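Local atomic coordinates of tail spike protein (Acinetobacter phage vB_AbaP_AS12, PDB entry 6EU4), a protein that probably recognises and perhaps cleaves capsular polysaccharide on its Acinetobacter host, acting as a trimeric tailspike that is built largely of parallel beta-helix. Residues L198-D201 with S202-T206; K480-N484 with E485-N489. All coordinates share one frame; numbering follows the deposited sequence.

Interaction 1 of 2, residues L198-D201 with S202-T206; sequences LQYD and SALPT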
loop_
_atom_site.group_PDB
_atom_site.type_symbol
_atom_site.label_atom_id
_atom_site.label_comp_id
_atom_site.label_asym_id
_atom_site.label_seq_id
_atom_site.Cartn_x
_atom_site.Cartn_y
_atom_site.Cartn_z
ATOM N N LEU A 198 -25.908 3.673 15.307
ATOM C CA LEU A 198 -26.917 4.670 14.954
ATOM C C LEU A 198 -27.904 3.959 14.043
ATOM O O LEU A 198 -27.525 3.535 12.944
ATOM C CB LEU A 198 -26.299 5.861 14.209
ATOM C CG LEU A 198 -25.189 6.626 14.919
ATOM C CD1 LEU A 198 -24.524 7.611 13.964
ATOM C CD2 LEU A 198 -25.766 7.344 16.106
ATOM N N GLN A 199 -29.147 3.802 14.482
ATOM C CA GLN A 199 -30.129 3.084 13.679
ATOM C C GLN A 199 -31.478 3.778 13.722
ATOM O O GLN A 199 -31.861 4.359 14.738
ATOM C CB GLN A 199 -30.309 1.635 14.175
ATOM C CG GLN A 199 -29.018 0.848 14.212
ATOM C CD GLN A 199 -29.229 -0.607 14.583
ATOM O OE1 GLN A 199 -30.337 -1.149 14.436
ATOM N NE2 GLN A 199 -28.172 -1.247 15.078
ATOM N N TYR A 200 -32.224 3.660 12.621
ATOM C CA TYR A 200 -33.654 3.934 12.672
ATOM C C TYR A 200 -34.400 2.711 13.187
ATOM O O TYR A 200 -33.957 1.577 13.010
ATOM C CB TYR A 200 -34.208 4.305 11.299
ATOM C CG TYR A 200 -33.841 5.702 10.890
ATOM C CD1 TYR A 200 -32.638 5.958 10.266
ATOM C CD2 TYR A 200 -34.684 6.767 11.160
ATOM C CE1 TYR A 200 -32.275 7.257 9.905
ATOM C CE2 TYR A 200 -34.341 8.063 10.800
ATOM C CZ TYR A 200 -33.127 8.295 10.176
ATOM O OH TYR A 200 -32.783 9.584 9.831
ATOM N N ASP A 201 -35.520 2.967 13.860
ATOM C CA ASP A 201 -36.533 1.948 14.123
ATOM C C ASP A 201 -36.892 1.244 12.818
ATOM O O ASP A 201 -37.355 1.879 11.872
ATOM C CB ASP A 201 -37.749 2.636 14.749
ATOM C CG ASP A 201 -38.875 1.672 15.142
ATOM O OD1 ASP A 201 -38.855 0.479 14.765
ATOM O OD2 ASP A 201 -39.789 2.150 15.857
ATOM N N SER A 202 -36.627 -0.069 12.743
ATOM C CA SER A 202 -36.804 -0.786 11.480
ATOM C C SER A 202 -38.242 -0.740 10.993
ATOM O O SER A 202 -38.483 -0.956 9.802
ATOM C CB SER A 202 -36.362 -2.253 11.618
ATOM O OG SER A 202 -37.234 -2.939 12.510
ATOM N N ALA A 203 -39.192 -0.448 11.875
ATOM C CA ALA A 203 -40.598 -0.375 11.493
ATOM C C ALA A 203 -40.943 0.888 10.715
ATOM O O ALA A 203 -41.991 0.925 10.066
ATOM C CB ALA A 203 -41.486 -0.454 12.739
ATOM N N LEU A 204 -40.100 1.924 10.759
ATOM C CA LEU A 204 -40.424 3.160 10.049
ATOM C C LEU A 204 -40.503 2.905 8.548
ATOM O O LEU A 204 -39.539 2.402 7.961
ATOM C CB LEU A 204 -39.376 4.239 10.296
ATOM C CG LEU A 204 -39.482 4.956 11.618
ATOM C CD1 LEU A 204 -38.191 5.773 11.824
ATOM C CD2 LEU A 204 -40.732 5.863 11.678
ATOM N N PRO A 205 -41.599 3.268 7.886
ATOM C CA PRO A 205 -41.673 3.065 6.431
ATOM C C PRO A 205 -40.577 3.770 5.661
ATOM O O PRO A 205 -40.117 3.252 4.639
ATOM C CB PRO A 205 -43.049 3.637 6.071
ATOM C CG PRO A 205 -43.826 3.558 7.306
ATOM C CD PRO A 205 -42.874 3.750 8.439
ATOM N N THR A 206 -40.167 4.953 6.108
ATOM C CA THR A 206 -39.149 5.751 5.440
ATOM C C THR A 206 -37.997 5.971 6.404
ATOM O O THR A 206 -38.217 6.293 7.574
ATOM C CB THR A 206 -39.718 7.099 4.977
ATOM O OG1 THR A 206 -40.865 6.864 4.146
ATOM C CG2 THR A 206 -38.682 7.879 4.186
#
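Asp201 and Leu204 close a type I beta turn at the end of strand 196-200, where the chain turns into the loop leading to strand 211-212 of the parallel beta-helix. Backbone and side chain of Asp201 both take part. Asp201 O accepts from Leu204 N at 3.0 Å; the bond is nearly straight at hydrogen (165°), but the donor stands above the carbonyl plane. The carboxylate adds an Asx turn inside the beta turn: Asp201 OD1 receives Ala203 N at 3.1 Å, again from above the plane of the acceptor group. The torsion behind this is chi1 -177°, which sets CG beside the carbonyl carbon and brings the carboxylate forward over the next two residues. A single side chain thus ties down the amide two residues on, while the carbonyl of the same residue holds the amide three on. Outside the turn, Lys207 NZ donates to both Ser202 O and Leu204 O, a further tie across the loop.

The apolar contact is made by the buried Tyr200, whose ring also packs on Ile176 and whose OH bonds Asp174 OD1. Leu204 CD1 meets the Tyr200 ring at its edge, near the ring plane, 3.7 Å from CD2.

Interaction 2 of 2, residues K480-N484 with E485-N489; sequences KSLGN and ESITN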
loop_
_atom_site.group_PDB
_atom_site.type_symbol
_atom_site.label_atom_id
_atom_site.label_comp_id
_atom_site.label_asym_id
_atom_site.label_seq_id
_atom_site.Cartn_x
_atom_site.Cartn_y
_atom_site.Cartn_z
ATOM N N LYS A 480 6.629 -15.724 -32.641
ATOM C CA LYS A 480 5.227 -16.123 -32.519
ATOM C C LYS A 480 4.975 -17.342 -33.395
ATOM O O LYS A 480 5.200 -17.300 -34.606
ATOM C CB LYS A 480 4.292 -14.987 -32.913
ATOM C CG LYS A 480 2.786 -15.320 -32.603
ATOM C CD LYS A 480 1.887 -14.122 -32.870
ATOM C CE LYS A 480 0.521 -14.235 -32.186
ATOM N NZ LYS A 480 -0.287 -15.398 -32.633
ATOM N N SER A 481 4.505 -18.429 -32.783
ATOM C CA SER A 481 4.311 -19.685 -33.504
ATOM C C SER A 481 2.967 -19.639 -34.213
ATOM O O SER A 481 1.928 -19.452 -33.572
ATOM C CB SER A 481 4.380 -20.885 -32.553
ATOM O OG SER A 481 4.433 -22.097 -33.289
ATOM N N LEU A 482 2.986 -19.807 -35.536
ATOM C CA LEU A 482 1.778 -19.690 -36.338
ATOM C C LEU A 482 1.021 -21.007 -36.409
ATOM O O LEU A 482 1.615 -22.087 -36.472
ATOM C CB LEU A 482 2.121 -19.240 -37.758
ATOM C CG LEU A 482 2.812 -17.882 -37.860
ATOM C CD1 LEU A 482 3.373 -17.691 -39.262
ATOM C CD2 LEU A 482 1.842 -16.771 -37.501
ATOM N N GLY A 483 -0.299 -20.912 -36.436
ATOM C CA GLY A 483 -1.142 -22.037 -36.778
ATOM C C GLY A 483 -1.315 -22.142 -38.279
ATOM O O GLY A 483 -0.421 -21.804 -39.061
ATOM N N ASN A 484 -2.492 -22.610 -38.691
ATOM C CA ASN A 484 -2.845 -22.656 -40.107
ATOM C C ASN A 484 -3.355 -21.271 -40.486
ATOM O O ASN A 484 -4.558 -21.017 -40.596
ATOM C CB ASN A 484 -3.891 -23.734 -40.381
ATOM C CG ASN A 484 -4.195 -23.881 -41.863
ATOM O OD1 ASN A 484 -3.429 -23.426 -42.719
ATOM N ND2 ASN A 484 -5.310 -24.521 -42.174
ATOM N N GLU A 485 -2.421 -20.347 -40.675
ATOM C CA GLU A 485 -2.808 -18.965 -40.901
ATOM C C GLU A 485 -1.915 -18.355 -41.964
ATOM O O GLU A 485 -0.809 -18.833 -42.245
ATOM C CB GLU A 485 -2.774 -18.136 -39.605
ATOM C CG GLU A 485 -1.568 -18.319 -38.731
ATOM C CD GLU A 485 -1.749 -17.705 -37.327
ATOM O OE1 GLU A 485 -2.082 -16.503 -37.216
ATOM O OE2 GLU A 485 -1.542 -18.431 -36.333
ATOM N N SER A 486 -2.426 -17.291 -42.567
ATOM C CA SER A 486 -1.738 -16.634 -43.662
ATOM C C SER A 486 -0.855 -15.507 -43.143
ATOM O O SER A 486 -1.316 -14.633 -42.407
ATOM C CB SER A 486 -2.735 -16.073 -44.673
ATOM O OG SER A 486 -2.069 -15.210 -45.575
ATOM N N ILE A 487 0.412 -15.511 -43.564
ATOM C CA ILE A 487 1.300 -14.405 -43.222
ATOM C C ILE A 487 1.055 -13.189 -44.098
ATOM O O ILE A 487 1.644 -12.134 -43.857
ATOM C CB ILE A 487 2.776 -14.844 -43.313
ATOM C CG1 ILE A 487 3.120 -15.340 -44.717
ATOM C CG2 ILE A 487 3.071 -15.905 -42.281
ATOM C CD1 ILE A 487 4.651 -15.426 -44.955
ATOM N N THR A 488 0.174 -13.296 -45.090
ATOM C CA THR A 488 -0.260 -12.139 -45.853
ATOM C C THR A 488 -1.269 -11.294 -45.093
ATOM O O THR A 488 -1.365 -10.087 -45.346
ATOM C CB THR A 488 -0.833 -12.625 -47.178
ATOM O OG1 THR A 488 0.208 -13.303 -47.889
ATOM C CG2 THR A 488 -1.373 -11.474 -48.030
ATOM N N ASN A 489 -1.986 -11.881 -44.139
ATOM C CA ASN A 489 -3.078 -11.206 -43.443
ATOM C C ASN A 489 -2.752 -10.945 -41.975
ATOM O O ASN A 489 -3.624 -11.051 -41.106
ATOM C CB ASN A 489 -4.368 -12.014 -43.572
ATOM C CG ASN A 489 -4.742 -12.287 -45.016
ATOM O OD1 ASN A 489 -4.434 -11.496 -45.907
ATOM N ND2 ASN A 489 -5.418 -13.417 -45.256
HETATM O O HOH W 1 -0.817 -14.828 -35.455
#
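Gly483 N donates to Glu485 OE2 at 2.8 Å, the shortest direct polar bond across this turn, which follows strand 474-481 in the sheet domain beyond the beta-helix. The hydrogen lies close to the line (163°), and OE2 receives it on its anti lone pair, away from OE1. For the carboxylate to reach back two residues, Glu485 CG sits between its own backbone N and carbonyl carbon (chi1 45°), and the chain beyond is extended. The other oxygen is held through solvent: water 1 donates to Glu485 OE1 at 2.7 Å and accepts from Lys480 NZ at 2.9 Å. Lysine and glutamate are therefore bridged by water without a direct salt bridge, although their opposite charges probably attract. Lys480 also makes a cation-pi contact with Tyr474 of the second subunit, so the strand end that carries Lys480 reaches that subunit.

The bend itself is an inverse gamma turn centred on Asn484, in which Glu485 N gives a weak bond to Gly483 O at 3.0 Å; that oxygen also accepts from Gln501 NE2. Asn484 OD1 is engaged by Asn511 ND2. Further on, Ser486 OG accepts from Thr488 N at 3.0 Å, an ST turn that curls the chain after the bend.

The apolar part of the contact centres on Leu482. It runs across Glu485 at about a right angle, Leu482 CD2 lying 3.7 Å from Glu485 CD, so the buried leucine flanks the carboxylate carbon. Both Leu482 and Ile487 also touch Leu499 of strand 496-501, the parallel neighbour of strand 474-481. Between themselves they meet through methyl groups, Leu482 CD1 against Ile487 CG2 at 3.5 Å.

Overall arrangement
Both contacts are local turns at the end of a strand, and along the chain they follow in series, neither enclosing nor crossing the other. From the N terminus, interaction 1 comes first: it bends the chain after strand 196-200, towards strand 211-212, within the parallel beta-helix. The remaining coils of the helix then follow. Interaction 2 opens the connection between the parallel strands 474-481 and 496-501 of a later six-stranded mixed sheet, with the second subunit close by. The two centres are 66 Å apart and the nearest atoms about 56 Å, on opposite sides of the chain's centre, so each is a separate turn in its own part of the fold.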